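Local coordinates for protein VAL-1 (Chlorella virus, PDB 3GNE) that cleaves alginate by beta-elimination as a family 14 polysaccharide lyase, with a mode of action that depends on pH, at residues F87-H100 with T111-G123. Sequence-based numbering, arbitrary orientation.
With FLC (citrate anion), chain C.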
ATOM      1  N   PHE A  87      -5.296   5.034 -16.141  1.00 10.04           N
ATOM      2  CA  PHE A  87      -4.677   4.102 -15.223  1.00  9.15           C
ATOM      3  C   PHE A  87      -3.572   3.260 -15.822  1.00  9.86           C
ATOM      4  O   PHE A  87      -2.903   2.525 -15.071  1.00  8.83           O
ATOM      5  CB  PHE A  87      -5.788   3.151 -14.704  1.00  9.60           C
ATOM      6  CG  PHE A  87      -6.859   3.826 -13.850  1.00 10.15           C
ATOM      7  CD1 PHE A  87      -6.570   4.196 -12.535  1.00  9.28           C
ATOM      8  CD2 PHE A  87      -8.133   4.095 -14.352  1.00 11.20           C
ATOM      9  CE1 PHE A  87      -7.509   4.840 -11.723  1.00 11.30           C
ATOM     10  CE2 PHE A  87      -9.080   4.731 -13.550  1.00 12.45           C
ATOM     11  CZ  PHE A  87      -8.779   5.115 -12.257  1.00 12.04           C
ATOM     12  N   ALA A  88      -3.374   3.356 -17.130  1.00  8.93           N
ATOM     13  CA  ALA A  88      -2.342   2.607 -17.823  1.00  8.97           C
ATOM     14  C   ALA A  88      -2.526   1.139 -17.459  1.00  9.30           C
ATOM     15  O   ALA A  88      -3.648   0.637 -17.591  1.00 10.00           O
ATOM     16  CB  ALA A  88      -0.962   3.144 -17.515  1.00 10.12           C
ATOM     17  N   ARG A  89      -1.447   0.453 -17.042  1.00  8.43           N
ATOM     18  CA  ARG A  89      -1.630  -0.955 -16.646  1.00  9.24           C
ATOM     19  C   ARG A  89      -1.306  -1.156 -15.180  1.00  9.53           C
ATOM     20  O   ARG A  89      -0.905  -2.247 -14.780  1.00 12.76           O
ATOM     21  CB  ARG A  89      -0.803  -1.884 -17.562  1.00 11.50           C
ATOM     22  CG  ARG A  89      -1.298  -1.732 -18.999  1.00 16.81           C
ATOM     23  CD  ARG A  89      -0.657  -2.712 -20.001  1.00 17.63           C
ATOM     24  NE  ARG A  89      -1.434  -3.947 -20.026  1.00 20.36           N
ATOM     25  CZ  ARG A  89      -1.370  -4.909 -20.939  1.00 16.69           C
ATOM     26  NH1 ARG A  89      -0.507  -4.731 -21.928  1.00 17.41           N
ATOM     27  NH2 ARG A  89      -2.160  -5.990 -20.830  1.00 19.92           N
ATOM     28  N   GLY A  90      -1.608  -0.159 -14.354  1.00  8.37           N
ATOM     29  CA  GLY A  90      -1.586  -0.274 -12.914  1.00  8.62           C
ATOM     30  C   GLY A  90      -0.458   0.518 -12.259  1.00  7.58           C
ATOM     31  O   GLY A  90       0.370   1.206 -12.920  1.00  8.69           O
ATOM     32  N   GLY A  91      -0.424   0.501 -10.944  1.00  6.92           N
ATOM     33  CA  GLY A  91       0.520   1.297 -10.172  1.00  7.70           C
ATOM     34  C   GLY A  91       0.280   1.047  -8.710  1.00  6.65           C
ATOM     35  O   GLY A  91      -0.594   0.249  -8.332  1.00  7.52           O
ATOM     36  N   LYS A  92       1.039   1.749  -7.887  1.00  7.36           N
ATOM     37  CA  LYS A  92       0.989   1.522  -6.453  1.00  7.04           C
ATOM     38  C   LYS A  92       0.297   2.656  -5.699  1.00  6.97           C
ATOM     39  O   LYS A  92       0.414   3.821  -6.073  1.00  7.93           O
ATOM     40  CB  LYS A  92       2.424   1.460  -5.871  1.00  7.23           C
ATOM     41  CG  LYS A  92       3.074   0.098  -5.951  1.00  7.45           C
ATOM     42  CD  LYS A  92       3.267  -0.391  -7.377  1.00  7.83           C
ATOM     43  CE  LYS A  92       4.054  -1.706  -7.306  1.00  8.49           C
ATOM     44  NZ  LYS A  92       4.134  -2.282  -8.707  1.00  8.30           N
ATOM     45  N   HIS A  93      -0.303   2.277  -4.582  1.00  7.45           N
ATOM     46  CA  HIS A  93      -0.688   3.236  -3.541  1.00  7.57           C
ATOM     47  C   HIS A  93       0.300   3.138  -2.395  1.00  6.45           C
ATOM     48  O   HIS A  93       1.245   3.923  -2.305  1.00  8.39           O
ATOM     49  CB  HIS A  93      -2.124   2.961  -3.063  1.00  7.44           C
ATOM     50  CG  HIS A  93      -3.159   3.448  -4.025  1.00  8.01           C
ATOM     51  ND1 HIS A  93      -4.494   3.342  -3.703  1.00  9.35           N
ATOM     52  CD2 HIS A  93      -3.074   4.007  -5.258  1.00  8.10           C
ATOM     53  CE1 HIS A  93      -5.174   3.843  -4.721  1.00  9.22           C
ATOM     54  NE2 HIS A  93      -4.369   4.251  -5.691  1.00  8.61           N
ATOM     55  N   GLY A  94       0.146   2.120  -1.528  1.00  8.30           N
ATOM     56  CA  GLY A  94       1.033   1.919  -0.399  1.00  7.82           C
ATOM     57  C   GLY A  94       0.537   0.741   0.407  1.00  8.23           C
ATOM     58  O   GLY A  94      -0.369   0.028  -0.012  1.00  8.75           O
ATOM     59  N   GLY A  95       1.131   0.548   1.577  1.00  7.40           N
ATOM     60  CA  GLY A  95       0.690  -0.600   2.400  1.00  9.73           C
ATOM     61  C   GLY A  95       1.647  -0.750   3.559  1.00  8.82           C
ATOM     62  O   GLY A  95       2.267   0.190   4.032  1.00  9.48           O
ATOM     63  N   THR A  96       1.722  -1.965   4.034  1.00  8.49           N
ATOM     64  CA  THR A  96       2.434  -2.272   5.260  0.50  9.72           C
ATOM     65  C   THR A  96       3.642  -3.122   4.980  1.00  9.44           C
ATOM     66  O   THR A  96       3.607  -3.978   4.117  1.00 14.05           O
ATOM     67  CB  THR A  96       1.420  -3.016   6.168  0.50 12.67           C
ATOM     68  OG1 THR A  96       1.855  -3.080   7.496  0.50 26.30           O
ATOM     69  CG2 THR A  96       1.311  -4.422   5.632  0.50  8.75           C
ATOM     70  N   PHE A  97       4.728  -2.853   5.724  1.00  8.82           N
ATOM     71  CA  PHE A  97       5.933  -3.683   5.664  1.00  8.22           C
ATOM     72  C   PHE A  97       6.101  -4.436   6.978  1.00  8.32           C
ATOM     73  O   PHE A  97       5.705  -3.909   8.022  1.00  9.36           O
ATOM     74  CB  PHE A  97       7.179  -2.820   5.387  1.00  9.57           C
ATOM     75  CG  PHE A  97       7.335  -2.561   3.870  1.00 10.59           C
ATOM     76  CD1 PHE A  97       6.415  -1.785   3.181  1.00 11.53           C
ATOM     77  CD2 PHE A  97       8.417  -3.103   3.172  1.00 11.18           C
ATOM     78  CE1 PHE A  97       6.584  -1.532   1.811  1.00 11.59           C
ATOM     79  CE2 PHE A  97       8.596  -2.894   1.810  1.00 10.70           C
ATOM     80  CZ  PHE A  97       7.661  -2.120   1.144  1.00 11.92           C
ATOM     81  N   ILE A  98       6.626  -5.654   6.847  1.00  8.62           N
ATOM     82  CA  ILE A  98       6.822  -6.614   7.923  0.50  8.93           C
ATOM     83  C   ILE A  98       8.314  -6.763   8.193  1.00  9.45           C
ATOM     84  O   ILE A  98       9.038  -6.928   7.204  1.00  9.37           O
ATOM     85  CB  ILE A  98       6.334  -8.020   7.529  0.50  9.22           C
ATOM     86  CG1 ILE A  98       4.838  -8.121   7.257  0.50 10.34           C
ATOM     87  CG2 ILE A  98       6.690  -9.023   8.626  0.50  7.57           C
ATOM     88  CD1 ILE A  98       4.129  -7.139   8.168  0.50 17.38           C
ATOM     89  N   GLY A  99       8.753  -6.740   9.442  1.00  9.03           N
ATOM     90  CA  GLY A  99      10.162  -7.107   9.702  1.00 10.17           C
ATOM     91  C   GLY A  99      11.092  -6.006   9.187  1.00  9.55           C
ATOM     92  O   GLY A  99      10.808  -4.799   9.278  1.00 11.56           O
ATOM     93  N   HIS A 100      12.208  -6.436   8.645  1.00 10.39           N
ATOM     94  CA  HIS A 100      13.176  -5.516   8.008  1.00  9.88           C
ATOM     95  C   HIS A 100      13.767  -6.216   6.800  1.00  9.86           C
ATOM     96  O   HIS A 100      13.596  -7.456   6.677  1.00 10.74           O
ATOM     97  CB  HIS A 100      14.280  -5.086   9.006  1.00 10.98           C
ATOM     98  CG  HIS A 100      15.162  -6.220   9.427  1.00 10.42           C
ATOM     99  ND1 HIS A 100      16.348  -6.525   8.799  1.00 12.33           N
ATOM    100  CD2 HIS A 100      14.967  -7.119  10.426  1.00 11.30           C
ATOM    101  CE1 HIS A 100      16.855  -7.586   9.452  1.00 13.26           C
ATOM    102  NE2 HIS A 100      16.038  -7.957  10.433  1.00 14.91           N
ATOM    103  N   THR A 111      13.939 -11.683   6.044  1.00 10.45           N
ATOM    104  CA  THR A 111      13.395 -11.030   7.223  1.00 10.26           C
ATOM    105  C   THR A 111      12.263 -10.087   6.927  1.00  9.42           C
ATOM    106  O   THR A 111      11.656  -9.585   7.880  1.00 10.26           O
ATOM    107  CB  THR A 111      14.546 -10.261   7.928  1.00 10.77           C
ATOM    108  OG1 THR A 111      15.265  -9.527   6.907  1.00 10.49           O
ATOM    109  CG2 THR A 111      15.535 -11.208   8.539  1.00 12.27           C
ATOM    110  N   GLY A 112      11.937  -9.862   5.648  1.00  8.30           N
ATOM    111  CA  GLY A 112      11.030  -8.795   5.295  1.00  8.18           C
ATOM    112  C   GLY A 112       9.910  -9.249   4.410  1.00  8.46           C
ATOM    113  O   GLY A 112      10.081 -10.152   3.584  1.00  9.28           O
ATOM    114  N   ALA A 113       8.762  -8.600   4.510  1.00  7.93           N
ATOM    115  CA  ALA A 113       7.639  -8.827   3.599  1.00  7.89           C
ATOM    116  C   ALA A 113       6.876  -7.529   3.454  1.00  7.71           C
ATOM    117  O   ALA A 113       7.046  -6.585   4.227  1.00  8.23           O
ATOM    118  CB  ALA A 113       6.680  -9.886   4.163  1.00  8.83           C
ATOM    119  N   SER A 114       6.001  -7.477   2.445  1.00  7.50           N
ATOM    120  CA  SER A 114       5.179  -6.263   2.315  1.00  7.60           C
ATOM    121  C   SER A 114       3.806  -6.644   1.727  1.00  7.42           C
ATOM    122  O   SER A 114       3.656  -7.642   0.994  1.00  8.52           O
ATOM    123  CB  SER A 114       5.824  -5.159   1.461  1.00  8.55           C
ATOM    124  OG  SER A 114       5.994  -5.693   0.135  1.00  8.66           O
ATOM    125  N   ASN A 115       2.836  -5.794   2.104  1.00  8.04           N
ATOM    126  CA  ASN A 115       1.425  -5.966   1.733  1.00  8.17           C
ATOM    127  C   ASN A 115       0.939  -4.638   1.194  1.00  7.27           C
ATOM    128  O   ASN A 115       0.781  -3.723   2.012  1.00  9.28           O
ATOM    129  CB  ASN A 115       0.623  -6.373   2.986  1.00  8.37           C
ATOM    130  CG  ASN A 115      -0.744  -6.913   2.637  1.00  8.65           C
ATOM    131  OD1 ASN A 115      -0.918  -7.351   1.486  1.00  9.19           O
ATOM    132  ND2 ASN A 115      -1.678  -6.860   3.575  1.00  9.94           N
ATOM    133  N   ARG A 116       0.762  -4.514  -0.120  1.00  7.17           N
ATOM    134  CA  ARG A 116       0.440  -3.219  -0.689  1.00  8.19           C
ATOM    135  C   ARG A 116      -0.817  -3.284  -1.539  1.00  7.60           C
ATOM    136  O   ARG A 116      -1.191  -4.325  -2.055  1.00  8.67           O
ATOM    137  CB  ARG A 116       1.573  -2.724  -1.579  1.00  7.64           C
ATOM    138  CG  ARG A 116       2.768  -2.220  -0.763  1.00  8.10           C
ATOM    139  CD  ARG A 116       3.853  -1.604  -1.687  1.00  8.31           C
ATOM    140  NE  ARG A 116       4.500  -2.755  -2.404  1.00  7.58           N
ATOM    141  CZ  ARG A 116       5.391  -2.620  -3.382  1.00  6.36           C
ATOM    142  NH1 ARG A 116       5.732  -1.386  -3.814  1.00  8.08           N
ATOM    143  NH2 ARG A 116       5.970  -3.680  -3.974  1.00  7.60           N
ATOM    144  N   ILE A 117      -1.429  -2.108  -1.708  1.00  7.74           N
ATOM    145  CA  ILE A 117      -2.469  -1.937  -2.704  1.00  6.99           C
ATOM    146  C   ILE A 117      -1.847  -1.494  -4.011  1.00  7.62           C
ATOM    147  O   ILE A 117      -1.030  -0.521  -4.031  1.00  7.33           O
ATOM    148  CB  ILE A 117      -3.443  -0.817  -2.246  1.00  7.56           C
ATOM    149  CG1 ILE A 117      -4.259  -1.247  -1.021  1.00  8.12           C
ATOM    150  CG2 ILE A 117      -4.324  -0.398  -3.421  1.00  8.69           C
ATOM    151  CD1 ILE A 117      -5.308  -2.333  -1.290  1.00  9.58           C
ATOM    152  N   MET A 118      -2.229  -2.147  -5.101  0.50  7.31           N
ATOM    153  CA  MET A 118      -2.001  -1.632  -6.439  0.50  6.59           C
ATOM    154  C   MET A 118      -3.345  -1.369  -7.128  0.50  7.28           C
ATOM    155  O   MET A 118      -4.312  -2.094  -6.955  0.50  5.98           O
ATOM    156  CB  MET A 118      -1.270  -2.610  -7.357  0.50  8.00           C
ATOM    157  CG  MET A 118       0.252  -2.554  -7.161  0.50  7.62           C
ATOM    158  SD  MET A 118       1.076  -3.696  -8.313  0.50  9.47           S
ATOM    159  CE  MET A 118       0.833  -2.881  -9.889  0.50  7.14           C
ATOM    160  N   TRP A 119      -3.339  -0.320  -7.956  1.00  7.50           N
ATOM    161  CA  TRP A 119      -4.401  -0.190  -8.952  1.00  8.15           C
ATOM    162  C   TRP A 119      -4.006  -0.998 -10.181  1.00  8.68           C
ATOM    163  O   TRP A 119      -2.833  -1.384 -10.316  1.00  8.75           O
ATOM    164  CB  TRP A 119      -4.727   1.248  -9.280  1.00  8.51           C
ATOM    165  CG  TRP A 119      -3.862   1.995 -10.268  1.00  7.92           C
ATOM    166  CD1 TRP A 119      -3.984   1.949 -11.630  1.00  9.08           C
ATOM    167  CD2 TRP A 119      -2.770   2.892  -9.996  1.00  8.35           C
ATOM    168  NE1 TRP A 119      -3.043   2.754 -12.249  1.00  7.83           N
ATOM    169  CE2 TRP A 119      -2.282   3.347 -11.241  1.00  8.90           C
ATOM    170  CE3 TRP A 119      -2.152   3.346  -8.828  1.00  7.16           C
ATOM    171  CZ2 TRP A 119      -1.222   4.240 -11.373  1.00  7.79           C
ATOM    172  CZ3 TRP A 119      -1.103   4.228  -8.946  1.00  7.40           C
ATOM    173  CH2 TRP A 119      -0.637   4.673 -10.203  1.00  8.25           C
ATOM    174  N   GLN A 120      -4.968  -1.230 -11.058  1.00  8.40           N
ATOM    175  CA  GLN A 120      -4.793  -2.043 -12.236  1.00  8.61           C
ATOM    176  C   GLN A 120      -5.413  -1.304 -13.413  1.00  8.11           C
ATOM    177  O   GLN A 120      -5.983  -0.233 -13.298  1.00  9.52           O
ATOM    178  CB  GLN A 120      -5.531  -3.382 -12.073  1.00  9.64           C
ATOM    179  CG  GLN A 120      -5.019  -4.188 -10.850  1.00 10.65           C
ATOM    180  CD  GLN A 120      -3.686  -4.840 -11.188  1.00 12.09           C
ATOM    181  OE1 GLN A 120      -2.569  -4.250 -11.020  1.00 13.98           O
ATOM    182  NE2 GLN A 120      -3.804  -6.050 -11.622  1.00 11.10           N
ATOM    183  N   GLU A 121      -5.281  -1.886 -14.603  1.00  9.04           N
ATOM    184  CA  GLU A 121      -5.991  -1.407 -15.759  1.00  9.98           C
ATOM    185  C   GLU A 121      -7.471  -1.139 -15.438  1.00  9.45           C
ATOM    186  O   GLU A 121      -8.083  -1.858 -14.659  1.00 10.50           O
ATOM    187  CB  GLU A 121      -5.960  -2.472 -16.866  1.00 12.29           C
ATOM    188  CG  GLU A 121      -4.593  -2.692 -17.479  1.00 12.26           C
ATOM    189  CD  GLU A 121      -4.671  -3.810 -18.486  1.00 12.08           C
ATOM    190  OE1 GLU A 121      -3.862  -4.754 -18.382  1.00 17.50           O
ATOM    191  OE2 GLU A 121      -5.522  -3.715 -19.388  1.00 14.59           O
ATOM    192  N   LYS A 122      -7.980  -0.084 -16.051  1.00 10.27           N
ATOM    193  CA  LYS A 122      -9.408   0.243 -15.945  1.00 11.19           C
ATOM    194  C   LYS A 122      -9.828   0.476 -14.513  1.00 11.34           C
ATOM    195  O   LYS A 122     -11.021   0.375 -14.191  1.00 12.98           O
ATOM    196  CB  LYS A 122     -10.275  -0.814 -16.618  1.00 10.95           C
ATOM    197  CG  LYS A 122     -10.005  -0.904 -18.118  1.00 12.15           C
ATOM    198  CD  LYS A 122     -10.799  -2.037 -18.781  1.00 13.24           C
ATOM    199  CE  LYS A 122     -10.733  -2.066 -20.304  1.00 11.35           C
ATOM    200  NZ  LYS A 122      -9.372  -2.528 -20.725  1.00 12.75           N
ATOM    201  N   GLY A 123      -8.893   0.871 -13.634  1.00  9.90           N
ATOM    202  CA  GLY A 123      -9.299   1.187 -12.282  1.00 10.34           C
ATOM    203  C   GLY A 123      -9.540   0.007 -11.378  1.00  8.78           C
ATOM    204  O   GLY A 123     -10.135   0.058 -10.304  1.00 10.62           O
TER
HETATM  205  CAC FLC C 501       7.972  -2.363  -6.559  1.00  8.30           C
HETATM  206  CA  FLC C 501       8.838  -2.503  -7.796  1.00  9.74           C
HETATM  207  CB  FLC C 501       7.968  -2.842  -9.013  1.00  8.48           C
HETATM  208  CBC FLC C 501       7.295  -4.179  -8.711  1.00  8.34           C
HETATM  209  CG  FLC C 501       8.875  -2.984 -10.232  1.00  9.65           C
HETATM  210  CGC FLC C 501       8.139  -3.336 -11.533  1.00 10.92           C
HETATM  211  OA1 FLC C 501       7.157  -1.457  -6.511  1.00 11.46           O
HETATM  212  OA2 FLC C 501       8.135  -3.178  -5.669  1.00 10.69           O
HETATM  213  OB1 FLC C 501       6.074  -4.149  -8.460  1.00  9.31           O
HETATM  214  OB2 FLC C 501       8.006  -5.215  -8.671  1.00  9.27           O
HETATM  215  OG1 FLC C 501       7.010  -3.815 -11.470  1.00 12.64           O
HETATM  216  OG2 FLC C 501       8.777  -3.154 -12.610  1.00 14.78           O
HETATM  217  OHB FLC C 501       7.048  -1.787  -9.227  1.00  9.03           O
HETATM  218  O   HOH W   1      -6.353   1.467 -17.911  1.00 15.74           O
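Arg-89 and Glu-121 link the segments 87-100 and 111-123 by a salt bridge: NE, 3.0 Å from OE1, and the more distant NH2 both reach that single oxygen, in the guanidinium plane but from above one face of the carboxylate. Nearby, Trp-119 NE1 donates to Phe-87 O at 2.8 Å, on a carbonyl lone pair and in the indole plane; since Gly-90 N also donates to this oxygen, the indole is tied to the turn 87-90. Between strands 91-99 and 112-119 runs an antiparallel ladder in which His-93 N donates to Ile-117 O, and Ile-117 N to Gly-94 O. The register slips by one at this point, a beta bulge that leaves Gly-94 N buried without a partner. Beyond it, Thr-96 and Asn-115 form a hydrogen-bonded pair.

The packing illustrates how glycine lets an aromatic ring lie on a strand. With chi1 at 82°, the Trp-119 indole folds back flat over the bare glycine backbone, and Gly-91 CA sits 3.3 Å from the centroid of its six-membered ring, 2° off the ring normal. Phe-87 turns an edge to the indole and takes Gly-123 CA over a face, while Ser-114 CB lies over the centre of one face of the Phe-97 ring, 3.5 Å from its centroid, a CH-pi contact.

Lys-92 runs alongside Met-118, NZ 3.4 Å from SD, and with Arg-116 holds a citrate, probably from the crystallisation liquor: NZ meets OB1 at 2.7 Å, Arg-116 NH2 meets OA2 at 2.8 Å. Tyr-128, Tyr-130 and His-147 also bind this anion, consistent with a cleft suited to an acidic polysaccharide. On the opposite face, Thr-96, Asn-115 and Ile-117 pack on strand 166-173 of a second sheet, consistent with this clan's concanavalin-like beta-sandwich; strands 212-221 and 125-130 flank the pair within its own seven-stranded antiparallel sheet.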